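Local coordinates for protein phospho-furanose lactonase (Mycoplasma synoviae, PDB 3OVG) that hydrolyses 5-phosphorylated 1,4-lactones of pentonic acids, and also carboxy 1,4-lactones, using two zinc ions per subunit, at residues 6-11 / 94-99; 265-270 / 316-321. All coordinates share one frame; numbering follows the deposited sequence.

How the contacts relate
Both contacts involve strands of the (beta/alpha)8 barrel of the phosphotriesterase family. Contact 1 sets the N-terminal hairpin across the barrel strand 94-97. Contact 2 holds the late barrel strand 269-271 against helix 313-327. They follow one another along the chain and do not touch: their centres are 19 Å apart and their nearest atoms about 10 Å. Neither contact supplies a zinc ligand, but both lie near residues that do. The side chain of Met97 lies about 9 Å from that of the zinc ligand His28, and that of Thr270 about 7 Å from that of the zinc ligand His26. The side chains of Met97 and Thr270 are each about 13 Å from a bound zinc ion.

Contact 1: residues 6-11 / 94-99; sequences KFARTV and NVIMST
Thr10 and Val11 surround the carbonyl oxygen of the Val95-Ile96 peptide plane. This is how the N-terminal hairpin of strands 7-10 and 13-16 joins strand 94-97 of the TIM barrel. Thr10 CB lies off one face of the plane, 3.1 Å from Val95 O. Val11 CG2 lies off the other face, 3.7 Å from the same oxygen. Val11 N comes in at the oxygen edge, close to the plane, and donates a hydrogen bond of 2.9 Å to Val95 O. The C=O...N angle is 165°, so the bond runs nearly along the C=O axis. The two strands stand almost perpendicular, at 81°, and do not pair as a sheet.

Ile96 presses on the backbone of the hairpin. Both of its branches, CG1 and CG2, rest near Arg9 O, and CD1 reaches toward Ala8 CB. A water also bridges the strands: it donates to Arg9 O and accepts from Met97 N. Thr10 CG2, beside its own backbone N, packs on Asn94 CB, while Thr10 OG1 turns back into the hairpin to Gly13 O. The guanidinium of Arg9 leads away from the contact and forms a salt bridge with Asp14.

Val11 also touches helix 78-88 at Leu82 and Ala85, so this residue joins strand, hairpin and helix. Val11 CG1 is anti to its carbonyl carbon (chi1 -61°) and meets selenomethionine Met97. The packing is tight there: Val11 CG1 lies 3.3 Å from Met97 CG and 3.6 Å from Met97 SE.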
loop_
_atom_site.group_PDB
_atom_site.type_symbol
_atom_site.label_atom_id
_atom_site.label_comp_id
_atom_site.label_asym_id
_atom_site.label_seq_id
_atom_site.Cartn_x
_atom_site.Cartn_y
_atom_site.Cartn_z
ATOM N N LYS A 6 -48.500 -13.141 17.773
ATOM C CA LYS A 6 -47.416 -12.331 17.264
ATOM C C LYS A 6 -46.742 -13.033 16.100
ATOM O O LYS A 6 -46.670 -14.257 16.091
ATOM C CB LYS A 6 -46.411 -12.081 18.394
ATOM C CG LYS A 6 -46.969 -11.190 19.504
ATOM C CD LYS A 6 -47.749 -10.039 18.879
ATOM C CE LYS A 6 -48.191 -8.958 19.877
ATOM N NZ LYS A 6 -48.556 -7.665 19.128
ATOM N N PHE A 7 -46.276 -12.266 15.111
ATOM C CA PHE A 7 -45.589 -12.869 13.984
ATOM C C PHE A 7 -44.184 -12.318 13.761
ATOM O O PHE A 7 -43.842 -11.235 14.250
ATOM C CB PHE A 7 -46.420 -12.714 12.711
ATOM C CG PHE A 7 -46.492 -11.304 12.204
ATOM C CD1 PHE A 7 -45.539 -10.826 11.317
ATOM C CD2 PHE A 7 -47.510 -10.453 12.629
ATOM C CE1 PHE A 7 -45.624 -9.506 10.819
ATOM C CE2 PHE A 7 -47.598 -9.153 12.161
ATOM C CZ PHE A 7 -46.656 -8.675 11.262
ATOM N N ALA A 8 -43.378 -13.085 13.034
ATOM C CA ALA A 8 -42.127 -12.597 12.460
ATOM C C ALA A 8 -42.320 -12.604 10.950
ATOM O O ALA A 8 -43.108 -13.381 10.412
ATOM C CB ALA A 8 -40.968 -13.489 12.855
ATOM N N ARG A 9 -41.586 -11.759 10.256
ATOM C CA ARG A 9 -41.802 -11.640 8.818
ATOM C C ARG A 9 -40.632 -12.276 8.061
ATOM O O ARG A 9 -39.560 -11.682 7.999
ATOM C CB ARG A 9 -41.950 -10.159 8.439
ATOM C CG ARG A 9 -42.021 -9.903 6.939
ATOM C CD ARG A 9 -42.826 -8.645 6.658
ATOM N NE ARG A 9 -44.195 -8.756 7.155
ATOM C CZ ARG A 9 -45.009 -7.718 7.384
ATOM N NH1 ARG A 9 -44.608 -6.468 7.180
ATOM N NH2 ARG A 9 -46.225 -7.931 7.851
ATOM N N THR A 10 -40.818 -13.484 7.517
ATOM C CA THR A 10 -39.762 -14.153 6.769
ATOM C C THR A 10 -39.929 -13.872 5.298
ATOM O O THR A 10 -40.953 -13.306 4.873
ATOM C CB THR A 10 -39.724 -15.709 6.958
ATOM O OG1 THR A 10 -40.761 -16.331 6.191
ATOM C CG2 THR A 10 -39.858 -16.087 8.401
ATOM N N VAL A 11 -38.916 -14.254 4.524
ATOM C CA VAL A 11 -38.935 -14.038 3.080
ATOM C C VAL A 11 -40.045 -14.849 2.448
ATOM O O VAL A 11 -40.572 -14.483 1.429
ATOM C CB VAL A 11 -37.551 -14.337 2.419
ATOM C CG1 VAL A 11 -36.495 -13.391 3.022
ATOM C CG2 VAL A 11 -37.159 -15.831 2.595
ATOM N N ASN A 94 -36.142 -21.092 8.328
ATOM C CA ASN A 94 -36.703 -19.780 7.985
ATOM C C ASN A 94 -35.600 -18.757 7.734
ATOM O O ASN A 94 -34.552 -18.778 8.410
ATOM C CB ASN A 94 -37.588 -19.204 9.099
ATOM C CG ASN A 94 -38.724 -20.147 9.530
ATOM O OD1 ASN A 94 -38.682 -20.729 10.633
ATOM N ND2 ASN A 94 -39.744 -20.284 8.676
ATOM N N VAL A 95 -35.849 -17.847 6.796
ATOM C CA VAL A 95 -34.948 -16.718 6.555
ATOM C C VAL A 95 -35.651 -15.362 6.731
ATOM O O VAL A 95 -36.769 -15.124 6.224
ATOM C CB VAL A 95 -34.337 -16.795 5.168
ATOM C CG1 VAL A 95 -33.437 -15.571 4.919
ATOM C CG2 VAL A 95 -33.546 -18.114 5.007
ATOM N N ILE A 96 -35.002 -14.473 7.475
ATOM C CA ILE A 96 -35.520 -13.131 7.637
ATOM C C ILE A 96 -34.490 -12.205 7.032
ATOM O O ILE A 96 -33.311 -12.279 7.371
ATOM C CB ILE A 96 -35.763 -12.795 9.100
ATOM C CG1 ILE A 96 -36.915 -13.655 9.648
ATOM C CG2 ILE A 96 -36.067 -11.282 9.253
ATOM C CD1 ILE A 96 -37.180 -13.401 11.151
HETATM N N MSE A 97 -34.913 -11.351 6.106
HETATM C CA MSE A 97 -33.955 -10.477 5.450
HETATM C C MSE A 97 -34.128 -9.042 5.933
HETATM O O MSE A 97 -35.139 -8.730 6.563
HETATM C CB MSE A 97 -34.099 -10.574 3.923
HETATM C CG MSE A 97 -33.542 -11.904 3.385
HETATM SE SE MSE A 97 -33.661 -11.837 1.411
HETATM C CE MSE A 97 -32.048 -10.768 0.994
ATOM N N SER A 98 -33.176 -8.165 5.587
ATOM C CA SER A 98 -33.131 -6.838 6.192
ATOM C C SER A 98 -33.317 -5.720 5.213
ATOM O O SER A 98 -32.880 -5.808 4.047
ATOM C CB SER A 98 -31.807 -6.636 6.908
ATOM O OG SER A 98 -31.792 -5.402 7.604
ATOM N N THR A 99 -33.931 -4.640 5.679
ATOM C CA THR A 99 -33.809 -3.387 4.927
ATOM C C THR A 99 -32.855 -2.401 5.662
ATOM O O THR A 99 -32.086 -2.797 6.523
ATOM C CB THR A 99 -35.203 -2.747 4.566
ATOM O OG1 THR A 99 -34.997 -1.599 3.743
ATOM C CG2 THR A 99 -35.987 -2.305 5.820
HETATM O O HOH W 1 -37.689 -11.200 5.702
#

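Contact 2: residues 265-270 / 316-321; sequences LQKHIT and IFDILV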
loop_
_atom_site.group_PDB
_atom_site.type_symbol
_atom_site.label_atom_id
_atom_site.label_comp_id
_atom_site.label_asym_id
_atom_site.label_seq_id
_atom_site.Cartn_x
_atom_site.Cartn_y
_atom_site.Cartn_z
ATOM N N LEU A 265 -29.697 -10.965 33.642
ATOM C CA LEU A 265 -29.941 -10.309 32.365
ATOM C C LEU A 265 -30.100 -11.293 31.202
ATOM O O LEU A 265 -29.981 -10.899 30.018
ATOM C CB LEU A 265 -28.793 -9.307 32.104
ATOM C CG LEU A 265 -28.555 -8.216 33.181
ATOM C CD1 LEU A 265 -27.503 -7.171 32.729
ATOM C CD2 LEU A 265 -29.877 -7.494 33.514
ATOM N N GLN A 266 -30.371 -12.561 31.501
ATOM C CA GLN A 266 -30.419 -13.572 30.437
ATOM C C GLN A 266 -31.483 -13.343 29.346
ATOM O O GLN A 266 -31.383 -13.894 28.243
ATOM C CB GLN A 266 -30.628 -14.967 31.008
ATOM C CG GLN A 266 -32.029 -15.200 31.582
ATOM C CD GLN A 266 -32.053 -16.456 32.408
ATOM O OE1 GLN A 266 -31.353 -16.542 33.420
ATOM N NE2 GLN A 266 -32.810 -17.465 31.954
ATOM N N LYS A 267 -32.507 -12.563 29.637
ATOM C CA LYS A 267 -33.509 -12.266 28.609
ATOM C C LYS A 267 -33.058 -11.206 27.583
ATOM O O LYS A 267 -33.789 -10.923 26.632
ATOM C CB LYS A 267 -34.804 -11.798 29.264
ATOM C CG LYS A 267 -35.457 -12.825 30.210
ATOM C CD LYS A 267 -36.368 -13.795 29.460
ATOM C CE LYS A 267 -36.998 -14.811 30.432
ATOM N NZ LYS A 267 -37.764 -15.832 29.655
ATOM N N HIS A 268 -31.866 -10.641 27.771
ATOM C CA HIS A 268 -31.359 -9.555 26.928
ATOM C C HIS A 268 -30.162 -9.918 26.062
ATOM O O HIS A 268 -29.389 -9.045 25.678
ATOM C CB HIS A 268 -31.041 -8.359 27.804
ATOM C CG HIS A 268 -32.262 -7.792 28.429
ATOM N ND1 HIS A 268 -32.956 -6.737 27.875
ATOM C CD2 HIS A 268 -32.967 -8.182 29.520
ATOM C CE1 HIS A 268 -34.020 -6.481 28.618
ATOM N NE2 HIS A 268 -34.046 -7.342 29.624
ATOM N N ILE A 269 -30.065 -11.199 25.714
ATOM C CA ILE A 269 -28.926 -11.723 24.999
ATOM C C ILE A 269 -29.384 -12.607 23.846
ATOM O O ILE A 269 -30.158 -13.553 24.040
ATOM C CB ILE A 269 -28.067 -12.576 25.937
ATOM C CG1 ILE A 269 -27.632 -11.753 27.152
ATOM C CG2 ILE A 269 -26.862 -13.178 25.182
ATOM C CD1 ILE A 269 -26.781 -12.550 28.156
ATOM N N THR A 270 -28.887 -12.343 22.645
ATOM C CA THR A 270 -29.065 -13.332 21.600
ATOM C C THR A 270 -27.688 -13.729 21.080
ATOM O O THR A 270 -26.666 -13.134 21.469
ATOM C CB THR A 270 -29.961 -12.808 20.450
ATOM O OG1 THR A 270 -29.416 -11.587 19.975
ATOM C CG2 THR A 270 -31.386 -12.564 20.956
ATOM N N ILE A 316 -29.613 -20.603 28.205
ATOM C CA ILE A 316 -29.303 -20.932 26.825
ATOM C C ILE A 316 -30.579 -20.967 25.985
ATOM O O ILE A 316 -30.595 -20.441 24.860
ATOM C CB ILE A 316 -28.485 -22.249 26.699
ATOM C CG1 ILE A 316 -27.081 -22.046 27.291
ATOM C CG2 ILE A 316 -28.381 -22.666 25.237
ATOM C CD1 ILE A 316 -26.164 -23.261 27.134
ATOM N N PHE A 317 -31.653 -21.553 26.549
ATOM C CA PHE A 317 -32.960 -21.587 25.881
ATOM C C PHE A 317 -33.514 -20.181 25.585
ATOM O O PHE A 317 -34.036 -19.936 24.491
ATOM C CB PHE A 317 -34.018 -22.399 26.673
ATOM C CG PHE A 317 -35.251 -22.735 25.855
ATOM C CD1 PHE A 317 -35.235 -23.785 24.955
ATOM C CD2 PHE A 317 -36.396 -21.973 25.955
ATOM C CE1 PHE A 317 -36.362 -24.096 24.186
ATOM C CE2 PHE A 317 -37.529 -22.258 25.178
ATOM C CZ PHE A 317 -37.507 -23.336 24.299
ATOM N N ASP A 318 -33.449 -19.298 26.577
ATOM C CA ASP A 318 -33.839 -17.917 26.379
ATOM C C ASP A 318 -32.996 -17.296 25.276
ATOM O O ASP A 318 -33.538 -16.651 24.376
ATOM C CB ASP A 318 -33.659 -17.093 27.648
ATOM C CG ASP A 318 -34.727 -17.387 28.691
ATOM O OD1 ASP A 318 -35.805 -17.908 28.340
ATOM O OD2 ASP A 318 -34.480 -17.059 29.851
ATOM N N ILE A 319 -31.685 -17.500 25.338
ATOM C CA ILE A 319 -30.787 -16.912 24.347
ATOM C C ILE A 319 -31.079 -17.334 22.888
ATOM O O ILE A 319 -31.049 -16.513 21.973
ATOM C CB ILE A 319 -29.327 -17.206 24.686
ATOM C CG1 ILE A 319 -28.894 -16.389 25.902
ATOM C CG2 ILE A 319 -28.451 -16.886 23.498
ATOM C CD1 ILE A 319 -27.546 -16.844 26.503
ATOM N N LEU A 320 -31.348 -18.616 22.674
ATOM C CA LEU A 320 -31.540 -19.147 21.331
ATOM C C LEU A 320 -32.999 -19.075 20.860
ATOM O O LEU A 320 -33.243 -18.990 19.658
ATOM C CB LEU A 320 -31.052 -20.613 21.241
ATOM C CG LEU A 320 -29.568 -20.901 21.535
ATOM C CD1 LEU A 320 -29.328 -22.381 21.615
ATOM C CD2 LEU A 320 -28.683 -20.280 20.448
ATOM N N VAL A 321 -33.956 -19.165 21.792
ATOM C CA VAL A 321 -35.373 -19.365 21.424
ATOM C C VAL A 321 -36.311 -18.282 21.919
ATOM O O VAL A 321 -36.993 -17.646 21.123
ATOM C CB VAL A 321 -35.891 -20.726 21.926
ATOM C CG1 VAL A 321 -37.320 -20.969 21.456
ATOM C CG2 VAL A 321 -34.990 -21.809 21.428
#
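Gln266 and Lys267 reach Asp318 through different bends. In Gln266, CG sits between the backbone N and the carbonyl carbon (chi1 71°), and the chain then extends. In Lys267 the chain kinks at chi2 (-86°), which turns CD back toward the carboxylate. Gln266 NE2 donates to Asp318 OD2 over 2.7 Å. The bond is nearly straight and lies in the amide plane, but reaches OD2 on its anti side, somewhat out of the carboxylate plane. Lys267 NZ forms a salt bridge with Asp318 OD1 at 3.1 Å and comes from above that plane. Asn322 also donates to OD1. The buried carboxylate is thus held at both oxygens, which probably favours its charged form.

Deeper in, the contact becomes apolar. Ile269 CG2 packs on Ile319 CG1 at 3.9 Å. Ile319 CA makes a CA-H...O contact of 3.4 Å with Ile269 O, so the helix backbone comes close to the strand. Thr270 OG1 turns elsewhere and bonds to Gln213. The last barrel strand, 269-271, is covered by helix 313-327, which comes later in the chain after helices 282-287 and 296-309. This is the strand-inside, helix-outside layering of a TIM barrel.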